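Long-range contacts in mannitol dehydrogenase (Pseudomonas fluorescens, PDB 1LJ8), which binds NAD and probably catalyses the reversible oxidation of mannitol to fructose: residues A112-P122 against F168-R176; G196-L204 against I218-N226. All coordinates share one frame; numbering follows the deposited sequence.

Interaction 1: residues A112-P122 against F168-R176; sequences AQALIDKLASP and FICAALTQR
Helices 112-119 and 165-178 of the Rossmann domain meet through F168 and I116, each seated as a knob in a hole of the other helix; the segment axes approach to 8.3 Å at a signed angle of -59°. F168 sits among A112, L115, I116 and L119. L115 CD2 lies over one ring face, 3.8 Å from the F168 centroid, a CH-pi contact, while A112 O lies at the ring edge. I116 fills the return hole: its CD1 reaches A171 CB at 3.8 Å, and CG2 faces Q175 OE1. The backbones come closest at A120 and A172, whose CA atoms lie 4.8 Å apart; beside them L119 CB presses on A172 CB at 3.4 Å, tighter than usual carbon packing. Helix 165-178 is the last helix of the long crossover connection from strand 126-129 to its parallel neighbour 185-188, so the contact sets helix 112-119 against that crossover. Farther along helix 165-178, Q175 CG stands anti to the backbone N (chi1 -172°), and the extended chain carries its amide over A120 CB to two partners. Q175 OE1 accepts from Q113 NE2 (3.0 Å) on a lone pair, the two amides being nearly coplanar; Q175 NE2 donates to D117 OD1 (2.9 Å, 164°), an oxygen that Q113 NE2 also reaches. R176 NH1 donates to L119 O at 2.9 Å and weakly to S121 O, while R176 NE is held by P182 O.

Interaction 2: residues G196-L204 against I218-N226; sequences GAVTRKALL and IKAHVSFPN
F224 lies against R200 where the segment leaving helix 212-221 runs back along helix 195-210; the two helices follow strand 185-188 in the Rossmann domain, 195-210 first. With chi1 at -58°, CG is anti to its own carbonyl carbon and the ring enters across the helix. F224 CB starts 3.4 Å from G196 O. F224 CG and CD1 then face R200 CB, CD1 also meeting R200 CG, and R200 CA stands over the ring centre, 3.7 Å from the centroid and 11° off the normal, a CH-pi contact. At the ring edge F224 CD2 meets T199 CG2, 3.8 Å away. Further out, F224 CE2 and CZ reach L203 CD2, the former at 3.7 Å. An alanine here would keep only the CB near G196 O and would probably open a gap between R200, T199 and L203. Beyond the ring, R200 NH2 passes K219 CE at 3.6 Å, and L204 CD1 lies over a face of the guanidinium. At the N-terminal end of 196-204, G196 CA makes a CA-H...O contact with F224 O, and N226 OD1 takes the A197 N-H at 2.9 Å, 31° out of the carbonyl plane, plus a weaker bond from G196 N.

In the fold
Along the chain the two contacts are in series. Interaction 1 closes first: from helix 112-119 the chain runs through strand 126-129, the short pair 138-139 and 144-145, and helix 150-157 before helix 165-178 returns to it. Strand 185-188, at the outer edge of the large mixed sheet, then leads to interaction 2, a short closure of 13 intervening residues, nearly all helical, between helix 195-210 and the end of helix 212-221 with the chain leaving it. The loops neither nest nor cross. The centres of the two interactions lie about 17 Å apart, yet helix 165-178 joins them: I169 and C170 pack on L203, and L173 on I218 and V222.

Interaction 1: residues A112-P122 against F168-R176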
ATOM      1  N   ALA A 112      -8.341  24.309   2.677  1.00 14.84           N
ATOM      2  CA  ALA A 112      -8.060  23.485   3.854  1.00 16.55           C
ATOM      3  C   ALA A 112      -9.328  23.394   4.712  1.00 16.87           C
ATOM      4  O   ALA A 112      -9.701  22.316   5.182  1.00 15.99           O
ATOM      5  CB  ALA A 112      -6.926  24.091   4.674  1.00 18.32           C
ATOM      6  N   GLN A 113     -10.043  24.514   4.882  1.00 15.64           N
ATOM      7  CA  GLN A 113     -11.228  24.482   5.749  1.00 16.88           C
ATOM      8  C   GLN A 113     -12.395  23.643   5.214  1.00 18.20           C
ATOM      9  O   GLN A 113     -13.140  23.030   6.009  1.00 15.79           O
ATOM     10  CB  GLN A 113     -11.717  25.925   6.079  1.00 16.05           C
ATOM     11  CG  GLN A 113     -12.788  25.948   7.206  1.00 17.32           C
ATOM     12  CD  GLN A 113     -12.271  25.345   8.531  1.00 18.03           C
ATOM     13  OE1 GLN A 113     -11.155  25.615   8.967  1.00 18.09           O
ATOM     14  NE2 GLN A 113     -13.107  24.522   9.170  1.00 18.28           N
ATOM     15  N   ALA A 114     -12.569  23.614   3.883  1.00 17.79           N
ATOM     16  CA  ALA A 114     -13.640  22.813   3.281  1.00 17.76           C
ATOM     17  C   ALA A 114     -13.358  21.337   3.607  1.00 16.57           C
ATOM     18  O   ALA A 114     -14.279  20.585   3.872  1.00 16.05           O
ATOM     19  CB  ALA A 114     -13.674  22.998   1.758  1.00 18.77           C
ATOM     20  N   LEU A 115     -12.096  20.944   3.568  1.00 15.62           N
ATOM     21  CA  LEU A 115     -11.740  19.552   3.885  1.00 16.38           C
ATOM     22  C   LEU A 115     -11.954  19.261   5.382  1.00 15.13           C
ATOM     23  O   LEU A 115     -12.459  18.191   5.764  1.00 14.15           O
ATOM     24  CB  LEU A 115     -10.299  19.334   3.492  1.00 17.01           C
ATOM     25  CG  LEU A 115      -9.698  17.966   3.699  1.00 16.38           C
ATOM     26  CD1 LEU A 115     -10.739  16.889   3.245  1.00 16.30           C
ATOM     27  CD2 LEU A 115      -8.349  17.914   2.875  1.00 16.50           C
ATOM     28  N   ILE A 116     -11.551  20.198   6.241  1.00 12.77           N
ATOM     29  CA  ILE A 116     -11.764  20.042   7.693  1.00 13.99           C
ATOM     30  C   ILE A 116     -13.275  19.915   7.950  1.00 14.82           C
ATOM     31  O   ILE A 116     -13.735  19.044   8.717  1.00 15.00           O
ATOM     32  CB  ILE A 116     -11.166  21.255   8.501  1.00 14.00           C
ATOM     33  CG1 ILE A 116      -9.637  21.264   8.335  1.00 14.18           C
ATOM     34  CG2 ILE A 116     -11.581  21.188  10.009  1.00 14.62           C
ATOM     35  CD1 ILE A 116      -8.969  22.584   8.849  1.00 14.62           C
ATOM     36  N   ASP A 117     -14.065  20.764   7.278  1.00 14.41           N
ATOM     37  CA  ASP A 117     -15.527  20.723   7.457  1.00 15.77           C
ATOM     38  C   ASP A 117     -16.104  19.365   7.062  1.00 15.85           C
ATOM     39  O   ASP A 117     -17.008  18.848   7.717  1.00 14.98           O
ATOM     40  CB  ASP A 117     -16.231  21.791   6.605  1.00 16.39           C
ATOM     41  CG  ASP A 117     -16.057  23.207   7.172  1.00 19.82           C
ATOM     42  OD1 ASP A 117     -15.677  23.332   8.344  1.00 19.43           O
ATOM     43  OD2 ASP A 117     -16.319  24.185   6.420  1.00 23.31           O
ATOM     44  N   LYS A 118     -15.612  18.835   5.955  1.00 15.38           N
ATOM     45  CA  LYS A 118     -16.090  17.516   5.484  1.00 14.99           C
ATOM     46  C   LYS A 118     -15.735  16.447   6.525  1.00 15.23           C
ATOM     47  O   LYS A 118     -16.584  15.641   6.911  1.00 15.76           O
ATOM     48  CB  LYS A 118     -15.410  17.169   4.143  1.00 14.00           C
ATOM     49  CG  LYS A 118     -15.754  15.737   3.616  1.00 12.18           C
ATOM     50  CD  LYS A 118     -17.263  15.540   3.377  1.00 13.78           C
ATOM     51  CE  LYS A 118     -17.768  16.358   2.181  1.00 16.15           C
ATOM     52  NZ  LYS A 118     -19.240  16.108   1.958  1.00 17.53           N
ATOM     53  N   LEU A 119     -14.482  16.434   6.961  1.00 14.71           N
ATOM     54  CA  LEU A 119     -14.041  15.448   7.968  1.00 14.82           C
ATOM     55  C   LEU A 119     -14.769  15.628   9.314  1.00 16.03           C
ATOM     56  O   LEU A 119     -14.862  14.701  10.118  1.00 16.11           O
ATOM     57  CB  LEU A 119     -12.531  15.557   8.188  1.00 14.16           C
ATOM     58  CG  LEU A 119     -11.695  15.230   6.936  1.00 14.94           C
ATOM     59  CD1 LEU A 119     -10.223  15.656   7.197  1.00 16.19           C
ATOM     60  CD2 LEU A 119     -11.805  13.733   6.595  1.00 14.47           C
ATOM     61  N   ALA A 120     -15.254  16.835   9.575  1.00 15.34           N
ATOM     62  CA  ALA A 120     -15.960  17.113  10.817  1.00 15.73           C
ATOM     63  C   ALA A 120     -17.485  17.012  10.697  1.00 17.14           C
ATOM     64  O   ALA A 120     -18.195  17.247  11.683  1.00 17.75           O
ATOM     65  CB  ALA A 120     -15.536  18.535  11.358  1.00 16.77           C
ATOM     66  N   SER A 121     -17.996  16.644   9.516  1.00 16.26           N
ATOM     67  CA  SER A 121     -19.447  16.548   9.331  1.00 18.26           C
ATOM     68  C   SER A 121     -19.954  15.282  10.044  1.00 18.80           C
ATOM     69  O   SER A 121     -19.325  14.204   9.995  1.00 17.52           O
ATOM     70  CB  SER A 121     -19.845  16.597   7.846  1.00 21.89           C
ATOM     71  OG  SER A 121     -19.441  15.462   7.106  1.00 27.38           O
ATOM     72  N   PRO A 122     -21.094  15.397  10.734  1.00 18.92           N
ATOM     73  CA  PRO A 122     -21.604  14.226  11.461  1.00 18.54           C
ATOM     74  C   PRO A 122     -21.844  12.952  10.663  1.00 17.45           C
ATOM     75  O   PRO A 122     -21.694  11.851  11.228  1.00 17.70           O
ATOM     76  CB  PRO A 122     -22.871  14.755  12.174  1.00 19.59           C
ATOM     77  CG  PRO A 122     -23.304  15.959  11.334  1.00 21.04           C
ATOM     78  CD  PRO A 122     -21.988  16.575  10.858  1.00 20.29           C
ATOM     79  N   PHE A 168      -4.865  17.388   9.453  1.00 13.36           N
ATOM     80  CA  PHE A 168      -6.276  17.393   9.075  1.00 12.25           C
ATOM     81  C   PHE A 168      -7.138  16.611  10.036  1.00 14.10           C
ATOM     82  O   PHE A 168      -8.241  17.053  10.405  1.00 13.16           O
ATOM     83  CB  PHE A 168      -6.473  16.879   7.633  1.00 12.70           C
ATOM     84  CG  PHE A 168      -6.320  17.960   6.617  1.00 13.83           C
ATOM     85  CD1 PHE A 168      -5.176  18.039   5.821  1.00 14.35           C
ATOM     86  CD2 PHE A 168      -7.303  18.972   6.516  1.00 14.31           C
ATOM     87  CE1 PHE A 168      -4.995  19.110   4.927  1.00 15.54           C
ATOM     88  CE2 PHE A 168      -7.111  20.052   5.613  1.00 13.09           C
ATOM     89  CZ  PHE A 168      -5.953  20.095   4.838  1.00 14.18           C
ATOM     90  N   ILE A 169      -6.691  15.405  10.415  1.00 12.27           N
ATOM     91  CA  ILE A 169      -7.511  14.653  11.364  1.00 12.70           C
ATOM     92  C   ILE A 169      -7.647  15.395  12.707  1.00 12.41           C
ATOM     93  O   ILE A 169      -8.736  15.445  13.260  1.00 14.44           O
ATOM     94  CB  ILE A 169      -6.922  13.236  11.600  1.00 12.28           C
ATOM     95  CG1 ILE A 169      -7.256  12.401  10.354  1.00 13.03           C
ATOM     96  CG2 ILE A 169      -7.501  12.589  12.879  1.00 13.25           C
ATOM     97  CD1 ILE A 169      -6.487  11.067  10.294  1.00 14.40           C
ATOM     98  N   CYS A 170      -6.568  15.966  13.220  1.00 15.27           N
ATOM     99  CA  CYS A 170      -6.687  16.680  14.511  1.00 16.02           C
ATOM    100  C   CYS A 170      -7.580  17.873  14.398  1.00 16.44           C
ATOM    101  O   CYS A 170      -8.380  18.131  15.293  1.00 15.62           O
ATOM    102  CB  CYS A 170      -5.321  17.137  15.023  1.00 18.73           C
ATOM    103  SG  CYS A 170      -4.391  15.770  15.754  1.00 20.07           S
ATOM    104  N   ALA A 171      -7.455  18.631  13.303  1.00 14.90           N
ATOM    105  CA  ALA A 171      -8.326  19.800  13.196  1.00 15.64           C
ATOM    106  C   ALA A 171      -9.795  19.371  13.087  1.00 15.99           C
ATOM    107  O   ALA A 171     -10.696  20.043  13.620  1.00 15.89           O
ATOM    108  CB  ALA A 171      -7.919  20.690  11.975  1.00 14.80           C
ATOM    109  N   ALA A 172     -10.079  18.267  12.386  1.00 15.51           N
ATOM    110  CA  ALA A 172     -11.449  17.816  12.254  1.00 13.90           C
ATOM    111  C   ALA A 172     -12.000  17.339  13.601  1.00 15.02           C
ATOM    112  O   ALA A 172     -13.161  17.610  13.919  1.00 15.41           O
ATOM    113  CB  ALA A 172     -11.571  16.646  11.230  1.00 14.47           C
ATOM    114  N   LEU A 173     -11.177  16.613  14.360  1.00 14.93           N
ATOM    115  CA  LEU A 173     -11.670  16.091  15.640  1.00 15.26           C
ATOM    116  C   LEU A 173     -11.945  17.238  16.601  1.00 17.34           C
ATOM    117  O   LEU A 173     -12.927  17.202  17.323  1.00 17.85           O
ATOM    118  CB  LEU A 173     -10.674  15.100  16.233  1.00 15.00           C
ATOM    119  CG  LEU A 173     -10.632  13.755  15.435  1.00 13.82           C
ATOM    120  CD1 LEU A 173      -9.454  12.916  15.922  1.00 13.96           C
ATOM    121  CD2 LEU A 173     -11.926  12.953  15.639  1.00 13.51           C
ATOM    122  N   THR A 174     -11.091  18.250  16.589  1.00 18.73           N
ATOM    123  CA  THR A 174     -11.305  19.415  17.458  1.00 19.11           C
ATOM    124  C   THR A 174     -12.641  20.095  17.127  1.00 19.75           C
ATOM    125  O   THR A 174     -13.441  20.418  18.030  1.00 19.18           O
ATOM    126  CB  THR A 174     -10.147  20.396  17.294  1.00 20.38           C
ATOM    127  OG1 THR A 174      -8.946  19.760  17.754  1.00 20.93           O
ATOM    128  CG2 THR A 174     -10.406  21.689  18.098  1.00 21.69           C
ATOM    129  N   GLN A 175     -12.897  20.290  15.833  1.00 18.52           N
ATOM    130  CA  GLN A 175     -14.151  20.904  15.370  1.00 18.85           C
ATOM    131  C   GLN A 175     -15.364  20.038  15.746  1.00 20.70           C
ATOM    132  O   GLN A 175     -16.405  20.575  16.193  1.00 19.77           O
ATOM    133  CB  GLN A 175     -14.087  21.119  13.848  1.00 19.51           C
ATOM    134  CG  GLN A 175     -15.256  21.935  13.260  1.00 21.88           C
ATOM    135  CD  GLN A 175     -14.959  22.416  11.853  1.00 21.28           C
ATOM    136  OE1 GLN A 175     -13.966  23.116  11.629  1.00 25.03           O
ATOM    137  NE2 GLN A 175     -15.820  22.064  10.895  1.00 21.83           N
ATOM    138  N   ARG A 176     -15.266  18.713  15.560  1.00 19.72           N
ATOM    139  CA  ARG A 176     -16.373  17.839  15.946  1.00 19.99           C
ATOM    140  C   ARG A 176     -16.672  17.983  17.446  1.00 22.07           C
ATOM    141  O   ARG A 176     -17.845  18.121  17.845  1.00 23.35           O
ATOM    142  CB  ARG A 176     -16.094  16.341  15.627  1.00 18.33           C
ATOM    143  CG  ARG A 176     -16.018  16.062  14.112  1.00 17.09           C
ATOM    144  CD  ARG A 176     -15.507  14.630  13.828  1.00 14.18           C
ATOM    145  NE  ARG A 176     -16.568  13.616  13.911  1.00 15.81           N
ATOM    146  CZ  ARG A 176     -17.263  13.153  12.877  1.00 15.70           C
ATOM    147  NH1 ARG A 176     -17.024  13.584  11.641  1.00 16.48           N
ATOM    148  NH2 ARG A 176     -18.247  12.295  13.079  1.00 16.16           N
TER
HETATM  149  O   HOH W   1     -18.332  20.601  11.766  1.00 41.21           O

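Interaction 2: residues G196-L204 against I218-N226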
ATOM      1  N   GLY A 196      -3.326  -0.535  12.252  1.00 13.32           N
ATOM      2  CA  GLY A 196      -4.125   0.257  13.177  1.00 12.58           C
ATOM      3  C   GLY A 196      -3.260   0.752  14.349  1.00 13.08           C
ATOM      4  O   GLY A 196      -3.361   1.912  14.736  1.00 12.24           O
ATOM      5  N   ALA A 197      -2.453  -0.120  14.943  1.00 14.09           N
ATOM      6  CA  ALA A 197      -1.622   0.305  16.079  1.00 14.28           C
ATOM      7  C   ALA A 197      -0.656   1.427  15.678  1.00 15.89           C
ATOM      8  O   ALA A 197      -0.394   2.343  16.492  1.00 13.84           O
ATOM      9  CB  ALA A 197      -0.819  -0.879  16.647  1.00 16.60           C
ATOM     10  N   VAL A 198      -0.116   1.352  14.456  1.00 12.54           N
ATOM     11  CA  VAL A 198       0.817   2.386  13.975  1.00 12.65           C
ATOM     12  C   VAL A 198       0.053   3.715  13.807  1.00 13.47           C
ATOM     13  O   VAL A 198       0.558   4.787  14.231  1.00 12.81           O
ATOM     14  CB  VAL A 198       1.491   1.970  12.631  1.00 13.53           C
ATOM     15  CG1 VAL A 198       2.359   3.148  12.054  1.00 13.86           C
ATOM     16  CG2 VAL A 198       2.471   0.789  12.884  1.00 14.06           C
ATOM     17  N   THR A 199      -1.143   3.647  13.218  1.00 12.75           N
ATOM     18  CA  THR A 199      -1.969   4.871  13.023  1.00 12.79           C
ATOM     19  C   THR A 199      -2.252   5.502  14.390  1.00 14.01           C
ATOM     20  O   THR A 199      -2.118   6.718  14.575  1.00 13.51           O
ATOM     21  CB  THR A 199      -3.308   4.542  12.355  1.00 14.54           C
ATOM     22  OG1 THR A 199      -3.047   3.908  11.088  1.00 13.80           O
ATOM     23  CG2 THR A 199      -4.149   5.852  12.115  1.00 14.22           C
ATOM     24  N   ARG A 200      -2.644   4.664  15.345  1.00 15.07           N
ATOM     25  CA  ARG A 200      -2.890   5.138  16.707  1.00 15.66           C
ATOM     26  C   ARG A 200      -1.647   5.780  17.316  1.00 14.10           C
ATOM     27  O   ARG A 200      -1.727   6.902  17.841  1.00 12.92           O
ATOM     28  CB  ARG A 200      -3.329   3.975  17.604  1.00 17.09           C
ATOM     29  CG  ARG A 200      -3.621   4.395  19.056  1.00 19.77           C
ATOM     30  CD  ARG A 200      -4.197   3.180  19.780  1.00 23.77           C
ATOM     31  NE  ARG A 200      -4.369   3.386  21.209  1.00 26.99           N
ATOM     32  CZ  ARG A 200      -3.387   3.276  22.104  1.00 29.81           C
ATOM     33  NH1 ARG A 200      -2.144   2.956  21.731  1.00 30.14           N
ATOM     34  NH2 ARG A 200      -3.650   3.511  23.382  1.00 31.95           N
ATOM     35  N   LYS A 201      -0.493   5.102  17.232  1.00 13.67           N
ATOM     36  CA  LYS A 201       0.730   5.639  17.824  1.00 16.24           C
ATOM     37  C   LYS A 201       1.131   6.982  17.234  1.00 16.97           C
ATOM     38  O   LYS A 201       1.520   7.920  17.963  1.00 15.07           O
ATOM     39  CB  LYS A 201       1.893   4.659  17.649  1.00 20.13           C
ATOM     40  CG  LYS A 201       3.126   5.052  18.442  1.00 25.59           C
ATOM     41  CD  LYS A 201       4.236   4.053  18.100  1.00 30.66           C
ATOM     42  CE  LYS A 201       5.383   4.109  19.102  1.00 34.75           C
ATOM     43  NZ  LYS A 201       6.503   3.283  18.578  1.00 36.56           N
ATOM     44  N   ALA A 202       1.024   7.075  15.910  1.00 14.18           N
ATOM     45  CA  ALA A 202       1.372   8.290  15.223  1.00 15.48           C
ATOM     46  C   ALA A 202       0.427   9.440  15.555  1.00 14.05           C
ATOM     47  O   ALA A 202       0.901  10.554  15.875  1.00 14.08           O
ATOM     48  CB  ALA A 202       1.386   8.030  13.714  1.00 15.37           C
ATOM     49  N   LEU A 203      -0.891   9.199  15.451  1.00 13.75           N
ATOM     50  CA  LEU A 203      -1.849  10.274  15.734  1.00 13.77           C
ATOM     51  C   LEU A 203      -1.734  10.743  17.173  1.00 15.48           C
ATOM     52  O   LEU A 203      -1.737  11.958  17.428  1.00 15.93           O
ATOM     53  CB  LEU A 203      -3.274   9.852  15.416  1.00 13.80           C
ATOM     54  CG  LEU A 203      -4.306  10.981  15.559  1.00 14.37           C
ATOM     55  CD1 LEU A 203      -4.008  12.195  14.652  1.00 15.56           C
ATOM     56  CD2 LEU A 203      -5.665  10.374  15.251  1.00 14.21           C
ATOM     57  N   LEU A 204      -1.574   9.806  18.111  1.00 14.02           N
ATOM     58  CA  LEU A 204      -1.441  10.201  19.516  1.00 17.18           C
ATOM     59  C   LEU A 204      -0.168  10.975  19.757  1.00 16.48           C
ATOM     60  O   LEU A 204      -0.184  11.978  20.499  1.00 17.89           O
ATOM     61  CB  LEU A 204      -1.481   8.974  20.450  1.00 16.13           C
ATOM     62  CG  LEU A 204      -2.846   8.279  20.539  1.00 17.81           C
ATOM     63  CD1 LEU A 204      -2.715   7.101  21.555  1.00 17.16           C
ATOM     64  CD2 LEU A 204      -3.948   9.252  21.003  1.00 20.68           C
ATOM     65  N   ILE A 218      -8.480  11.906  22.309  1.00 18.40           N
ATOM     66  CA  ILE A 218      -8.393  11.017  21.147  1.00 17.53           C
ATOM     67  C   ILE A 218      -8.179   9.573  21.607  1.00 17.93           C
ATOM     68  O   ILE A 218      -8.823   8.634  21.110  1.00 17.40           O
ATOM     69  CB  ILE A 218      -7.249  11.472  20.199  1.00 15.99           C
ATOM     70  CG1 ILE A 218      -7.681  12.776  19.511  1.00 16.23           C
ATOM     71  CG2 ILE A 218      -6.911  10.343  19.122  1.00 13.88           C
ATOM     72  CD1 ILE A 218      -6.595  13.370  18.634  1.00 17.99           C
ATOM     73  N   LYS A 219      -7.283   9.404  22.571  1.00 19.22           N
ATOM     74  CA  LYS A 219      -6.986   8.080  23.101  1.00 20.72           C
ATOM     75  C   LYS A 219      -8.255   7.412  23.610  1.00 20.82           C
ATOM     76  O   LYS A 219      -8.468   6.199  23.408  1.00 20.58           O
ATOM     77  CB  LYS A 219      -5.923   8.200  24.194  1.00 22.91           C
ATOM     78  CG  LYS A 219      -5.374   6.889  24.676  1.00 26.78           C
ATOM     79  CD  LYS A 219      -4.274   7.142  25.705  1.00 29.17           C
ATOM     80  CE  LYS A 219      -3.685   5.825  26.201  1.00 31.72           C
ATOM     81  NZ  LYS A 219      -2.342   6.071  26.809  1.00 34.96           N
ATOM     82  N   ALA A 220      -9.139   8.199  24.209  1.00 19.44           N
ATOM     83  CA  ALA A 220     -10.380   7.653  24.741  1.00 20.80           C
ATOM     84  C   ALA A 220     -11.589   7.584  23.798  1.00 20.84           C
ATOM     85  O   ALA A 220     -12.531   6.845  24.066  1.00 22.22           O
ATOM     86  CB  ALA A 220     -10.779   8.440  26.024  1.00 20.90           C
ATOM     87  N   HIS A 221     -11.579   8.318  22.685  1.00 18.11           N
ATOM     88  CA  HIS A 221     -12.768   8.346  21.828  1.00 18.28           C
ATOM     89  C   HIS A 221     -12.614   7.822  20.394  1.00 16.08           C
ATOM     90  O   HIS A 221     -13.610   7.552  19.718  1.00 17.41           O
ATOM     91  CB  HIS A 221     -13.319   9.794  21.754  1.00 18.32           C
ATOM     92  CG  HIS A 221     -13.749  10.333  23.093  1.00 20.76           C
ATOM     93  ND1 HIS A 221     -15.051  10.276  23.544  1.00 22.94           N
ATOM     94  CD2 HIS A 221     -13.032  10.897  24.096  1.00 21.70           C
ATOM     95  CE1 HIS A 221     -15.118  10.786  24.766  1.00 20.30           C
ATOM     96  NE2 HIS A 221     -13.908  11.169  25.124  1.00 23.77           N
ATOM     97  N   VAL A 222     -11.379   7.702  19.928  1.00 15.96           N
ATOM     98  CA  VAL A 222     -11.154   7.231  18.548  1.00 16.24           C
ATOM     99  C   VAL A 222     -10.628   5.771  18.545  1.00 16.21           C
ATOM    100  O   VAL A 222      -9.810   5.403  19.401  1.00 18.10           O
ATOM    101  CB  VAL A 222     -10.099   8.154  17.861  1.00 14.60           C
ATOM    102  CG1 VAL A 222      -9.861   7.703  16.412  1.00 15.23           C
ATOM    103  CG2 VAL A 222     -10.600   9.617  17.855  1.00 16.19           C
ATOM    104  N   SER A 223     -11.130   4.936  17.638  1.00 16.13           N
ATOM    105  CA  SER A 223     -10.643   3.549  17.501  1.00 14.54           C
ATOM    106  C   SER A 223      -9.773   3.469  16.206  1.00 14.86           C
ATOM    107  O   SER A 223      -9.932   4.266  15.265  1.00 13.30           O
ATOM    108  CB  SER A 223     -11.808   2.560  17.411  1.00 12.37           C
ATOM    109  OG  SER A 223     -12.712   2.972  16.412  1.00 13.81           O
ATOM    110  N   PHE A 224      -8.876   2.483  16.182  1.00 13.64           N
ATOM    111  CA  PHE A 224      -7.875   2.322  15.128  1.00 13.10           C
ATOM    112  C   PHE A 224      -7.754   0.833  14.830  1.00 11.92           C
ATOM    113  O   PHE A 224      -6.781   0.200  15.211  1.00 13.53           O
ATOM    114  CB  PHE A 224      -6.526   2.841  15.649  1.00 13.30           C
ATOM    115  CG  PHE A 224      -6.567   4.291  16.091  1.00 14.27           C
ATOM    116  CD1 PHE A 224      -6.856   4.628  17.419  1.00 15.26           C
ATOM    117  CD2 PHE A 224      -6.266   5.310  15.180  1.00 13.90           C
ATOM    118  CE1 PHE A 224      -6.838   5.977  17.858  1.00 15.68           C
ATOM    119  CE2 PHE A 224      -6.236   6.697  15.596  1.00 14.49           C
ATOM    120  CZ  PHE A 224      -6.527   7.012  16.955  1.00 14.50           C
ATOM    121  N   PRO A 225      -8.758   0.277  14.141  1.00 11.30           N
ATOM    122  CA  PRO A 225      -8.717  -1.159  13.832  1.00 12.85           C
ATOM    123  C   PRO A 225      -7.535  -1.595  12.976  1.00 12.35           C
ATOM    124  O   PRO A 225      -7.122  -0.889  12.053  1.00 12.03           O
ATOM    125  CB  PRO A 225     -10.077  -1.415  13.139  1.00 10.94           C
ATOM    126  CG  PRO A 225     -10.358  -0.060  12.447  1.00 12.06           C
ATOM    127  CD  PRO A 225      -9.930   0.940  13.556  1.00 11.65           C
ATOM    128  N   ASN A 226      -6.933  -2.738  13.317  1.00 11.05           N
ATOM    129  CA  ASN A 226      -5.903  -3.248  12.444  1.00 11.29           C
ATOM    130  C   ASN A 226      -6.635  -4.040  11.379  1.00 10.76           C
ATOM    131  O   ASN A 226      -7.764  -4.470  11.594  1.00 11.57           O
ATOM    132  CB  ASN A 226      -4.959  -4.218  13.164  1.00 12.83           C
ATOM    133  CG  ASN A 226      -4.142  -3.515  14.228  1.00 14.40           C
ATOM    134  OD1 ASN A 226      -3.218  -2.735  13.921  1.00 12.79           O
ATOM    135  ND2 ASN A 226      -4.473  -3.774  15.491  1.00 18.30           N
TER